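Local coordinates for choline dehydrogenase and related flavoproteins (PDB 3Q9T), which oxidises formate as a formate oxidase of the glucose-methanol-choline oxidoreductase family, using a bound 8-formyl-FAD as its cofactor, at residues 17-22 with 209-214; 38-43 with 224-229; 63-68 with 86-91; 230-235 with 242-247. All blocks are in the same frame, centred on the assembly; numbering follows the deposited sequence.

Overall arrangement
Three of the four contacts gather round the 8-formyl-FAD. Interaction 1 packs a loop on the helix whose first turn meets the diphosphate, interaction 2 edges the adenine, and interaction 3 runs from the adenosine ribose to the formyl group of the flavin. Interactions 2 and 3, with centres about 11 Å apart, are tied by the pair Ile40 O and Leu90 N at 2.9 Å, probably a hydrogen bond. Interaction 1 packs on both, Phe212 lying against Pro43 and Asn19 and Ser211 against Gly91. Interaction 4 continues the strand of interaction 2, joined through His228 O and Val247 N at 2.7 Å, and its centre lies about 22 Å from those of interactions 1 and 3.

Interaction 1 (17-22 with 209-214); sequences AGNTVA and SGSFLF
Asn19 and Thr20, neighbours on helix 16-25, each take hold of a different side chain of the turn 209-214. The Asn19 side chain has CG anti to the carbonyl carbon (chi1 -64°), which carries its amide over to Ser211. There ND2 donates to Ser211 OG at 3.0 Å, a bent bond that leaves the amide plane by 30°. Ser211 holds OG in the crowded position between its backbone N and carbonyl carbon (chi1 79°), and the same hydroxyl is also bonded to Gly15 O in the glycine-rich turn before the helix. Phe214 lies alongside Thr20 and points the same way. One face of its ring sits on the helix backbone, with Thr20 CA 3.8 Å from the ring centroid and almost on the normal, a CH-pi contact. Over the same face, toward the rim, Thr20 CG2 reaches Phe214 CZ at 3.7 Å, while Thr20 OG1 is hydrogen-bonded back to Thr16 O. Gly18, with Gly13 and Gly15 of the preceding turn, fits a Rossmann-type GxGxxG pattern, and Ala17 N binds a phosphate oxygen of the cofactor. Asn19 and Ala22 rest on strand 33-36, Thr20 and Phe214 meet helix 555-572, and Phe214 also touches Ile155 of strand 155-159.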
# COMPACT_ATOMS: atom_id res chain seq x y z
N ALA A 17 16.47 14.25 21.11
CA ALA A 17 17.45 15.32 21.12
C ALA A 17 16.91 16.55 21.86
O ALA A 17 17.65 17.29 22.53
CB ALA A 17 17.84 15.69 19.69
N GLY A 18 15.60 16.77 21.75
CA GLY A 18 14.97 17.93 22.35
C GLY A 18 15.29 17.99 23.84
O GLY A 18 15.92 18.92 24.30
N ASN A 19 14.86 16.98 24.58
CA ASN A 19 15.15 16.95 26.01
C ASN A 19 16.63 16.97 26.36
O ASN A 19 17.02 17.55 27.37
CB ASN A 19 14.45 15.77 26.68
CG ASN A 19 12.94 15.88 26.59
OD1 ASN A 19 12.41 16.99 26.45
ND2 ASN A 19 12.25 14.75 26.66
N THR A 20 17.46 16.36 25.52
CA THR A 20 18.90 16.38 25.75
C THR A 20 19.40 17.82 25.77
O THR A 20 20.12 18.23 26.69
CB THR A 20 19.67 15.60 24.66
OG1 THR A 20 19.20 14.25 24.62
CG2 THR A 20 21.18 15.62 24.94
N VAL A 21 19.03 18.57 24.74
CA VAL A 21 19.45 19.96 24.62
C VAL A 21 18.90 20.76 25.81
O VAL A 21 19.64 21.49 26.49
CB VAL A 21 19.03 20.61 23.28
CG1 VAL A 21 19.26 22.13 23.30
CG2 VAL A 21 19.77 19.96 22.11
N ALA A 22 17.61 20.57 26.07
CA ALA A 22 16.96 21.31 27.15
C ALA A 22 17.60 21.07 28.52
O ALA A 22 17.77 22.01 29.28
CB ALA A 22 15.48 20.99 27.21
N SER A 209 14.92 3.77 29.86
CA SER A 209 15.64 5.03 30.01
C SER A 209 15.33 5.94 28.83
O SER A 209 15.95 5.81 27.77
CB SER A 209 17.16 4.79 30.06
OG SER A 209 17.49 3.81 31.02
N GLY A 210 14.37 6.84 29.02
CA GLY A 210 13.98 7.80 28.01
C GLY A 210 14.59 9.18 28.22
O GLY A 210 15.10 9.49 29.30
N SER A 211 14.53 10.01 27.18
CA SER A 211 15.13 11.34 27.22
C SER A 211 14.45 12.26 28.25
O SER A 211 15.02 13.28 28.65
CB SER A 211 15.11 11.97 25.81
OG SER A 211 13.83 12.51 25.48
N PHE A 212 13.25 11.89 28.70
CA PHE A 212 12.55 12.63 29.75
C PHE A 212 13.35 12.66 31.06
O PHE A 212 13.11 13.49 31.93
CB PHE A 212 11.17 12.05 30.01
CG PHE A 212 11.16 10.55 30.17
CD1 PHE A 212 10.67 9.74 29.15
CD2 PHE A 212 11.65 9.96 31.32
CE1 PHE A 212 10.65 8.36 29.30
CE2 PHE A 212 11.66 8.58 31.47
CZ PHE A 212 11.16 7.78 30.46
N LEU A 213 14.30 11.73 31.18
CA LEU A 213 15.21 11.67 32.32
C LEU A 213 16.16 12.88 32.39
O LEU A 213 16.79 13.12 33.42
CB LEU A 213 16.05 10.39 32.19
CG LEU A 213 15.77 9.18 33.10
CD1 LEU A 213 14.37 9.18 33.68
CD2 LEU A 213 16.08 7.87 32.37
N PHE A 214 16.30 13.59 31.27
CA PHE A 214 17.14 14.78 31.20
C PHE A 214 16.48 16.01 31.83
O PHE A 214 17.16 16.96 32.23
CB PHE A 214 17.42 15.13 29.74
CG PHE A 214 18.75 14.69 29.24
CD1 PHE A 214 19.90 15.42 29.53
CD2 PHE A 214 18.87 13.56 28.44
CE1 PHE A 214 21.15 15.03 29.05
CE2 PHE A 214 20.12 13.15 27.96
CZ PHE A 214 21.26 13.89 28.26

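Interaction 2 (38-43 with 224-229). With FAY ([(2R,3S,4R,5R)-5-(6-amino-9H-purin-9-yl)-3,4-dihydroxytetrahydrofuran-2-yl]methyl (2R,3S,4S)-5-(8-formyl-7-methyl-2,4-dioxo-3,4-dihydrobenzo[g]pteridin-10(2H)-yl)-2,3,4-trihydroxypentyl dihydrogen diphosphate), chain D.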
# COMPACT_ATOMS: atom_id res chain seq x y z
N ALA A 38 3.78 18.06 21.92
CA ALA A 38 2.42 17.65 21.55
C ALA A 38 1.82 16.58 22.48
O ALA A 38 0.62 16.60 22.75
CB ALA A 38 2.38 17.17 20.10
N GLY A 39 2.65 15.66 22.96
CA GLY A 39 2.20 14.56 23.79
C GLY A 39 2.09 14.87 25.28
O GLY A 39 2.24 16.02 25.70
N ILE A 40 1.83 13.83 26.08
CA ILE A 40 1.70 13.96 27.53
C ILE A 40 3.03 14.34 28.18
O ILE A 40 4.10 14.16 27.59
CB ILE A 40 1.24 12.64 28.20
CG1 ILE A 40 2.16 11.49 27.79
CG2 ILE A 40 -0.20 12.30 27.86
CD1 ILE A 40 2.36 10.49 28.92
N GLY A 41 2.94 14.82 29.41
CA GLY A 41 4.11 15.34 30.10
C GLY A 41 4.65 14.38 31.14
O GLY A 41 5.74 14.60 31.66
N ASN A 42 3.89 13.33 31.44
CA ASN A 42 4.24 12.40 32.51
C ASN A 42 4.44 10.95 32.04
O ASN A 42 3.77 10.04 32.54
CB ASN A 42 3.15 12.41 33.58
CG ASN A 42 1.79 12.00 33.02
OD1 ASN A 42 1.51 12.22 31.85
ND2 ASN A 42 0.95 11.38 33.86
N PRO A 43 5.35 10.72 31.08
CA PRO A 43 5.59 9.35 30.59
C PRO A 43 6.00 8.38 31.69
O PRO A 43 5.61 7.22 31.62
CB PRO A 43 6.76 9.52 29.60
CG PRO A 43 7.38 10.84 29.95
CD PRO A 43 6.22 11.70 30.40
N VAL A 224 5.59 22.49 28.84
CA VAL A 224 4.22 22.64 28.34
C VAL A 224 3.91 21.50 27.36
O VAL A 224 4.28 21.57 26.19
CB VAL A 224 4.01 24.00 27.67
CG1 VAL A 224 2.60 24.10 27.08
CG2 VAL A 224 4.25 25.12 28.68
N PRO A 225 3.28 20.44 27.87
CA PRO A 225 2.85 19.26 27.11
C PRO A 225 1.48 19.51 26.49
O PRO A 225 0.86 20.54 26.78
CB PRO A 225 2.73 18.20 28.19
CG PRO A 225 2.29 18.97 29.42
CD PRO A 225 2.95 20.32 29.30
N GLU A 226 1.00 18.58 25.67
CA GLU A 226 -0.33 18.69 25.07
C GLU A 226 -0.54 19.97 24.26
O GLU A 226 -1.63 20.52 24.29
CB GLU A 226 -1.43 18.64 26.12
CG GLU A 226 -1.27 17.57 27.17
CD GLU A 226 -2.10 16.36 26.87
OE1 GLU A 226 -2.21 16.00 25.68
OE2 GLU A 226 -2.65 15.78 27.83
N VAL A 227 0.49 20.45 23.56
CA VAL A 227 0.31 21.60 22.68
C VAL A 227 0.90 21.27 21.32
O VAL A 227 1.96 20.66 21.22
CB VAL A 227 0.97 22.89 23.22
CG1 VAL A 227 0.32 23.32 24.53
CG2 VAL A 227 2.49 22.72 23.37
N HIS A 228 0.19 21.67 20.27
CA HIS A 228 0.59 21.36 18.91
C HIS A 228 1.16 22.61 18.24
O HIS A 228 0.52 23.67 18.21
CB HIS A 228 -0.63 20.84 18.14
CG HIS A 228 -0.30 20.11 16.89
ND1 HIS A 228 -0.20 18.73 16.83
CD2 HIS A 228 -0.06 20.55 15.63
CE1 HIS A 228 0.09 18.36 15.60
NE2 HIS A 228 0.18 19.45 14.85
N SER A 229 2.37 22.49 17.72
CA SER A 229 3.01 23.63 17.05
C SER A 229 2.24 24.06 15.80
O SER A 229 1.82 23.22 14.98
CB SER A 229 4.46 23.31 16.69
OG SER A 229 4.53 22.26 15.73
P FAY D . 14.39 12.64 17.59
N1 FAY D . 16.93 3.65 17.60
C2 FAY D . 17.83 2.91 18.35
O2 FAY D . 18.96 3.34 18.57
N3 FAY D . 17.35 1.95 19.23
C4 FAY D . 16.15 1.35 18.96
O4 FAY D . 16.05 0.13 19.19
N5 FAY D . 14.01 1.52 17.93
C6 FAY D . 11.74 1.86 17.41
C7 FAY D . 10.69 2.67 17.02
C8 FAY D . 10.94 3.99 16.66
O8 FAY D . 9.94 6.09 16.32
C9 FAY D . 12.23 4.52 16.82
PA FAY D . 11.70 12.36 18.40
C1' FAY D . 14.95 5.62 16.83
C10 FAY D . 15.62 3.24 17.48
N10 FAY D . 14.63 4.15 17.09
N1A FAY D . 3.89 20.00 17.85
O1A FAY D . 10.53 11.72 17.72
C1B FAY D . 7.29 16.22 19.16
O1P FAY D . 14.77 13.55 18.73
C2' FAY D . 14.99 6.45 18.13
O2' FAY D . 13.88 6.08 18.88
C2A FAY D . 4.40 19.72 19.11
O2A FAY D . 12.30 11.53 19.49
C2B FAY D . 7.04 14.72 19.19
O2B FAY D . 5.89 14.36 19.94
O2P FAY D . 15.07 13.07 16.30
C3' FAY D . 15.11 8.01 18.14
O3' FAY D . 14.32 8.69 19.10
N3A FAY D . 5.30 18.68 19.29
C3B FAY D . 8.30 14.22 19.84
O3B FAY D . 8.17 14.34 21.24
O3P FAY D . 12.80 12.74 17.32
C4' FAY D . 14.87 8.68 16.81
O4' FAY D . 15.68 7.98 15.87
C4A FAY D . 5.68 17.93 18.22
C4B FAY D . 9.35 15.21 19.41
O4B FAY D . 8.67 16.34 18.89
C4X FAY D . 15.28 2.01 18.07
C5' FAY D . 15.23 10.19 16.88
O5' FAY D . 14.66 11.05 17.88
C5A FAY D . 5.18 18.20 16.95
C5B FAY D . 10.29 14.62 18.38
O5B FAY D . 11.19 13.76 19.05
C5X FAY D . 13.05 2.33 17.35
C6A FAY D . 4.27 19.24 16.76
N6A FAY D . 3.72 19.44 15.55
N7A FAY D . 5.72 17.31 16.09
C7M FAY D . 9.34 2.03 16.81
C8A FAY D . 6.56 16.50 16.77
C8M FAY D . 9.79 4.93 16.63
C9A FAY D . 13.31 3.69 17.12
N9A FAY D . 6.53 16.86 18.09
O HOH W 1 -1.81 15.26 22.60
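Residues 38-41 and 225-228 run antiparallel, 176° apart, and are joined by one backbone hydrogen bond, Glu226 N to Gly39 O at 2.8 Å, the donor standing 35° above the carbonyl plane. Two CA-H...O contacts continue the seam, Glu226 CA to Ala38 O and Ala38 CA to Val227 O, the second at 3.1 Å. Pro225 sets CB against the opposing backbone, 3.3 Å from Gly39 O and close to Gly41 N. Glu226 bends at chi2, and a water at 2.8 Å from Ala38 O donates both to that carbonyl and to Glu226 OE1. The loop follows strand 33-36 of the parallel FAD-binding sheet, at the place where Rossmann-type folds receive the adenosine; in this chain Glu37, just before the segment, binds the cofactor. Ala38 CB sits 3.4 Å from adenine C2A. Ser229 N donates to adenine N1A at 2.9 Å in an almost straight bond (176°), so N1A on the Watson-Crick edge of the base is held by a backbone amide. His228, with CG anti to its backbone N, holds one ring face against the adenine amino nitrogen N6A, 3.6 Å from its NE2. That NE2 is hydrogen-bonded to Pro440 O, and Phe441 stacks on the imidazole.

Interaction 3 (63-68 with 86-91). With FAY ([(2R,3S,4R,5R)-5-(6-amino-9H-purin-9-yl)-3,4-dihydroxytetrahydrofuran-2-yl]methyl (2R,3S,4S)-5-(8-formyl-7-methyl-2,4-dioxo-3,4-dihydrobenzo[g]pteridin-10(2H)-yl)-2,3,4-trihydroxypentyl dihydrogen diphosphate), chain D.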
# COMPACT_ATOMS: atom_id res chain seq x y z
N TYR A 63 0.28 7.01 22.28
CA TYR A 63 1.62 7.60 22.29
C TYR A 63 2.32 7.50 20.93
O TYR A 63 3.52 7.73 20.83
CB TYR A 63 2.45 6.99 23.44
CG TYR A 63 1.66 6.99 24.72
CD1 TYR A 63 1.33 8.18 25.34
CD2 TYR A 63 1.18 5.80 25.28
CE1 TYR A 63 0.58 8.21 26.48
CE2 TYR A 63 0.43 5.81 26.43
CZ TYR A 63 0.14 7.03 27.03
OH TYR A 63 -0.61 7.09 28.17
N ASP A 64 1.55 7.18 19.90
CA ASP A 64 2.10 7.00 18.56
C ASP A 64 1.44 7.94 17.54
O ASP A 64 0.24 7.84 17.30
CB ASP A 64 1.90 5.54 18.13
CG ASP A 64 2.51 5.23 16.78
OD1 ASP A 64 3.04 6.17 16.13
OD2 ASP A 64 2.45 4.06 16.36
N TRP A 65 2.24 8.81 16.92
CA TRP A 65 1.79 9.63 15.81
C TRP A 65 1.09 8.78 14.75
O TRP A 65 0.13 9.21 14.14
CB TRP A 65 2.94 10.42 15.18
CG TRP A 65 3.47 11.53 16.06
CD1 TRP A 65 4.54 11.46 16.92
CD2 TRP A 65 2.95 12.86 16.16
NE1 TRP A 65 4.71 12.68 17.55
CE2 TRP A 65 3.75 13.55 17.11
CE3 TRP A 65 1.89 13.54 15.54
CZ2 TRP A 65 3.52 14.88 17.44
CZ3 TRP A 65 1.67 14.86 15.87
CH2 TRP A 65 2.48 15.52 16.81
N ALA A 66 1.60 7.57 14.55
CA ALA A 66 0.99 6.60 13.66
C ALA A 66 0.80 7.16 12.25
O ALA A 66 -0.27 7.05 11.67
CB ALA A 66 -0.34 6.06 14.24
N TYR A 67 1.86 7.76 11.72
CA TYR A 67 1.83 8.29 10.36
C TYR A 67 1.60 7.24 9.27
O TYR A 67 2.13 6.11 9.33
CB TYR A 67 3.16 8.99 10.05
CG TYR A 67 3.50 10.14 10.95
CD1 TYR A 67 2.70 11.27 11.01
CD2 TYR A 67 4.66 10.11 11.73
CE1 TYR A 67 3.03 12.34 11.83
CE2 TYR A 67 4.99 11.17 12.56
CZ TYR A 67 4.17 12.28 12.60
OH TYR A 67 4.49 13.33 13.41
N LYS A 68 0.86 7.64 8.25
CA LYS A 68 0.92 6.97 6.96
C LYS A 68 2.24 7.35 6.31
O LYS A 68 2.63 8.53 6.34
CB LYS A 68 -0.21 7.46 6.06
CG LYS A 68 -1.62 7.10 6.53
CD LYS A 68 -2.65 7.69 5.60
CE LYS A 68 -4.02 7.06 5.80
NZ LYS A 68 -5.03 7.75 4.93
N ARG A 86 6.08 6.76 15.55
CA ARG A 86 6.94 7.81 16.10
C ARG A 86 6.36 8.17 17.45
O ARG A 86 5.15 8.13 17.62
CB ARG A 86 6.88 9.07 15.23
CG ARG A 86 7.66 9.01 13.92
CD ARG A 86 9.14 9.00 14.17
NE ARG A 86 9.72 7.70 13.87
CZ ARG A 86 11.01 7.40 13.99
NH1 ARG A 86 11.86 8.32 14.42
NH2 ARG A 86 11.45 6.19 13.67
N GLY A 87 7.22 8.54 18.40
CA GLY A 87 6.77 8.85 19.75
C GLY A 87 6.03 10.19 19.86
O GLY A 87 6.50 11.22 19.39
N LYS A 88 4.86 10.16 20.48
CA LYS A 88 4.07 11.35 20.76
C LYS A 88 3.86 11.39 22.27
O LYS A 88 2.92 10.76 22.80
CB LYS A 88 2.73 11.29 20.01
CG LYS A 88 2.01 12.61 19.95
CD LYS A 88 0.71 12.49 19.17
CE LYS A 88 -0.18 13.68 19.45
NZ LYS A 88 -1.43 13.63 18.66
N THR A 89 4.76 12.10 22.94
CA THR A 89 4.92 12.05 24.39
C THR A 89 6.26 12.67 24.74
O THR A 89 7.19 12.63 23.94
CB THR A 89 4.92 10.61 24.95
OG1 THR A 89 5.24 10.64 26.35
CG2 THR A 89 5.95 9.74 24.22
N LEU A 90 6.36 13.25 25.93
CA LEU A 90 7.66 13.75 26.38
C LEU A 90 8.61 12.58 26.20
O LEU A 90 8.26 11.43 26.51
CB LEU A 90 7.61 14.18 27.85
CG LEU A 90 8.88 14.88 28.36
CD1 LEU A 90 9.15 16.18 27.60
CD2 LEU A 90 8.78 15.15 29.85
N GLY A 91 9.79 12.85 25.67
CA GLY A 91 10.74 11.79 25.37
C GLY A 91 10.64 11.34 23.92
O GLY A 91 11.53 10.68 23.40
P FAY D . 14.39 12.64 17.59
N1 FAY D . 16.93 3.65 17.60
C2 FAY D . 17.83 2.91 18.35
O2 FAY D . 18.96 3.34 18.57
N3 FAY D . 17.35 1.95 19.23
C4 FAY D . 16.15 1.35 18.96
O4 FAY D . 16.05 0.13 19.19
N5 FAY D . 14.01 1.52 17.93
C6 FAY D . 11.74 1.86 17.41
C7 FAY D . 10.69 2.67 17.02
C8 FAY D . 10.94 3.99 16.66
O8 FAY D . 9.94 6.09 16.32
C9 FAY D . 12.23 4.52 16.82
PA FAY D . 11.70 12.36 18.40
C1' FAY D . 14.95 5.62 16.83
C10 FAY D . 15.62 3.24 17.48
N10 FAY D . 14.63 4.15 17.09
N1A FAY D . 3.89 20.00 17.85
O1A FAY D . 10.53 11.72 17.72
C1B FAY D . 7.29 16.22 19.16
O1P FAY D . 14.77 13.55 18.73
C2' FAY D . 14.99 6.45 18.13
O2' FAY D . 13.88 6.08 18.88
C2A FAY D . 4.40 19.72 19.11
O2A FAY D . 12.30 11.53 19.49
C2B FAY D . 7.04 14.72 19.19
O2B FAY D . 5.89 14.36 19.94
O2P FAY D . 15.07 13.07 16.30
C3' FAY D . 15.11 8.01 18.14
O3' FAY D . 14.32 8.69 19.10
N3A FAY D . 5.30 18.68 19.29
C3B FAY D . 8.30 14.22 19.84
O3B FAY D . 8.17 14.34 21.24
O3P FAY D . 12.80 12.74 17.32
C4' FAY D . 14.87 8.68 16.81
O4' FAY D . 15.68 7.98 15.87
C4A FAY D . 5.68 17.93 18.22
C4B FAY D . 9.35 15.21 19.41
O4B FAY D . 8.67 16.34 18.89
C4X FAY D . 15.28 2.01 18.07
C5' FAY D . 15.23 10.19 16.88
O5' FAY D . 14.66 11.05 17.88
C5A FAY D . 5.18 18.20 16.95
C5B FAY D . 10.29 14.62 18.38
O5B FAY D . 11.19 13.76 19.05
C5X FAY D . 13.05 2.33 17.35
C6A FAY D . 4.27 19.24 16.76
N6A FAY D . 3.72 19.44 15.55
N7A FAY D . 5.72 17.31 16.09
C7M FAY D . 9.34 2.03 16.81
C8A FAY D . 6.56 16.50 16.77
C8M FAY D . 9.79 4.93 16.63
C9A FAY D . 13.31 3.69 17.12
N9A FAY D . 6.53 16.86 18.09
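Arg86 opens the segment with its backbone held at both ends. Its N donates to Asp64 OD1 at 3.2 Å, and its O accepts from Trp65 N at 3.1 Å within the carbonyl plane. Asp64, with CG anti to the backbone N (chi1 -177°), uses OD1 twice, since Ala66 N also donates to it at 2.6 Å and closes an Asx turn; both donors stand above the carboxylate plane. Asp64 OD2 is bonded to Thr85 OG1 and Asn60 N. The Arg86 side chain, bent at chi2 and chi3, passes with CG at the edge of the Tyr67 ring and sets a face of its guanidinium against the formyl group of the cofactor. Gly87 forms a single beta bridge with Asp64, and its O receives a weak bond from Trp65 NE1. This crossing belongs to the FAD site of the GMC fold: Trp65 NE1 also makes a weak hydrogen bond to ribose O2B at 3.2 Å, both acceptors lying near the indole plane. Lys88 N donates to Tyr63 O at 2.8 Å. From there the Lys88 chain, extended beyond CG, crosses one face of the Trp65 indole: CB stands 3.6 Å from the centroid of the five-membered ring, and NZ, 4.7 Å from the centroid of the six-membered ring, makes a cation-pi contact. Tyr67 OH, bonded to Glu270 OE2, lies over the opposite face and so clamps the indole. Thr89 turns its CB obliquely to the Tyr63 ring, and its carbonyl O approaches ribose O3B.

Interaction 4 (230-235 with 242-247)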
# COMPACT_ATOMS: atom_id res chain seq x y z
N LYS A 230 2.06 25.37 15.67
CA LYS A 230 1.47 25.92 14.48
C LYS A 230 2.54 26.44 13.55
O LYS A 230 2.48 26.20 12.35
CB LYS A 230 0.52 27.06 14.84
CG LYS A 230 -0.03 27.75 13.62
CD LYS A 230 -0.79 29.01 14.01
CE LYS A 230 -1.02 29.89 12.80
NZ LYS A 230 -1.74 31.15 13.19
N ARG A 231 3.52 27.15 14.10
CA ARG A 231 4.48 27.90 13.28
C ARG A 231 5.64 28.43 14.11
O ARG A 231 5.48 28.72 15.29
CB ARG A 231 3.77 29.08 12.63
CG ARG A 231 4.51 29.75 11.50
CD ARG A 231 3.74 30.99 11.06
NE ARG A 231 2.46 30.65 10.45
CZ ARG A 231 1.44 31.49 10.32
NH1 ARG A 231 1.54 32.72 10.79
NH2 ARG A 231 0.32 31.08 9.74
N LEU A 232 6.81 28.57 13.50
CA LEU A 232 7.90 29.29 14.15
C LEU A 232 7.62 30.77 13.93
O LEU A 232 7.13 31.15 12.87
CB LEU A 232 9.24 28.91 13.52
CG LEU A 232 10.27 28.00 14.22
CD1 LEU A 232 9.74 27.25 15.44
CD2 LEU A 232 10.85 27.03 13.19
N ILE A 233 7.90 31.60 14.93
CA ILE A 233 7.74 33.06 14.81
C ILE A 233 9.02 33.68 14.24
O ILE A 233 10.07 33.73 14.92
CB ILE A 233 7.38 33.72 16.17
CG1 ILE A 233 6.15 33.04 16.78
CG2 ILE A 233 7.15 35.23 16.00
CD1 ILE A 233 5.54 33.81 18.00
N ILE A 234 8.93 34.15 13.00
CA ILE A 234 10.08 34.66 12.28
C ILE A 234 9.93 36.15 11.97
O ILE A 234 8.95 36.56 11.35
CB ILE A 234 10.27 33.93 10.93
CG1 ILE A 234 10.31 32.42 11.13
CG2 ILE A 234 11.53 34.41 10.22
CD1 ILE A 234 11.56 31.94 11.81
N ASN A 235 10.89 36.95 12.40
CA ASN A 235 10.94 38.35 11.98
C ASN A 235 11.71 38.49 10.68
O ASN A 235 12.91 38.24 10.64
CB ASN A 235 11.58 39.21 13.06
CG ASN A 235 11.58 40.67 12.70
OD1 ASN A 235 12.35 41.11 11.84
ND2 ASN A 235 10.69 41.44 13.33
N LYS A 242 12.02 34.32 16.62
CA LYS A 242 11.63 35.03 17.83
C LYS A 242 11.10 34.07 18.90
O LYS A 242 11.12 34.35 20.10
CB LYS A 242 10.51 36.00 17.45
CG LYS A 242 10.73 37.47 17.75
CD LYS A 242 11.70 38.11 16.80
CE LYS A 242 11.92 39.55 17.26
NZ LYS A 242 11.86 39.64 18.76
N GLY A 243 10.59 32.93 18.45
CA GLY A 243 9.87 32.02 19.32
C GLY A 243 8.95 31.11 18.51
O GLY A 243 9.20 30.88 17.32
N VAL A 244 7.90 30.60 19.14
CA VAL A 244 7.03 29.64 18.48
C VAL A 244 5.57 29.83 18.87
O VAL A 244 5.27 30.21 20.01
CB VAL A 244 7.44 28.20 18.86
CG1 VAL A 244 7.10 27.94 20.32
CG2 VAL A 244 6.72 27.21 17.98
N THR A 245 4.68 29.54 17.94
CA THR A 245 3.24 29.56 18.21
C THR A 245 2.69 28.13 18.34
O THR A 245 2.99 27.25 17.52
CB THR A 245 2.46 30.34 17.13
OG1 THR A 245 2.97 31.68 17.04
CG2 THR A 245 0.96 30.39 17.46
N VAL A 246 1.89 27.91 19.38
CA VAL A 246 1.31 26.59 19.64
C VAL A 246 -0.19 26.66 19.87
O VAL A 246 -0.72 27.72 20.19
CB VAL A 246 1.97 25.87 20.84
CG1 VAL A 246 3.47 25.68 20.59
CG2 VAL A 246 1.74 26.66 22.11
N VAL A 247 -0.86 25.53 19.68
CA VAL A 247 -2.29 25.44 19.92
C VAL A 247 -2.55 24.51 21.09
O VAL A 247 -2.01 23.42 21.15
CB VAL A 247 -3.02 24.90 18.67
CG1 VAL A 247 -4.53 24.92 18.87
CG2 VAL A 247 -2.62 25.70 17.46
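Thr245 O is gripped by two backbone donors, Lys230 N at 2.8 Å in a nearly straight bond (170°) and Arg231 N in a weak one at 3.5 Å. Two residues facing one make a classic beta bulge, set in the antiparallel hairpin of strands 227-235 and 240-248. Thr245 N returns a bond of 2.9 Å to Arg231 O, nearly along the C=O axis. Further along, Ile233 N donates to Gly243 O at 2.8 Å, and Lys242 N to Ile233 O at 2.7 Å, again close to the C=O axis. On one face of the sheet Ile233, with CG1 anti to the carbonyl carbon (chi1 -54°), crosses Thr245 at about a right angle, CG1 reaching Thr245 OG1 at 3.5 Å. That hydroxyl is bonded to Asn255 OD1 of the next strand, 253-258. The Lys230 chain, extended beyond CG, runs alongside Thr245 and ends in a salt bridge with Glu253. On the other face Leu232 CD1 meets Val244 CG2 obliquely at 3.9 Å, and Leu232 packs on Leu274 and Leu275 of helix 267-277. Holding together therefore falls mainly to backbone bonds, with an apolar pair of Leu232 and Val244 on one face, where Leu232 meets the helix, and a mixed face of Ile233, Thr245 and Arg231 whose hydroxyl is satisfied by the neighbouring strand.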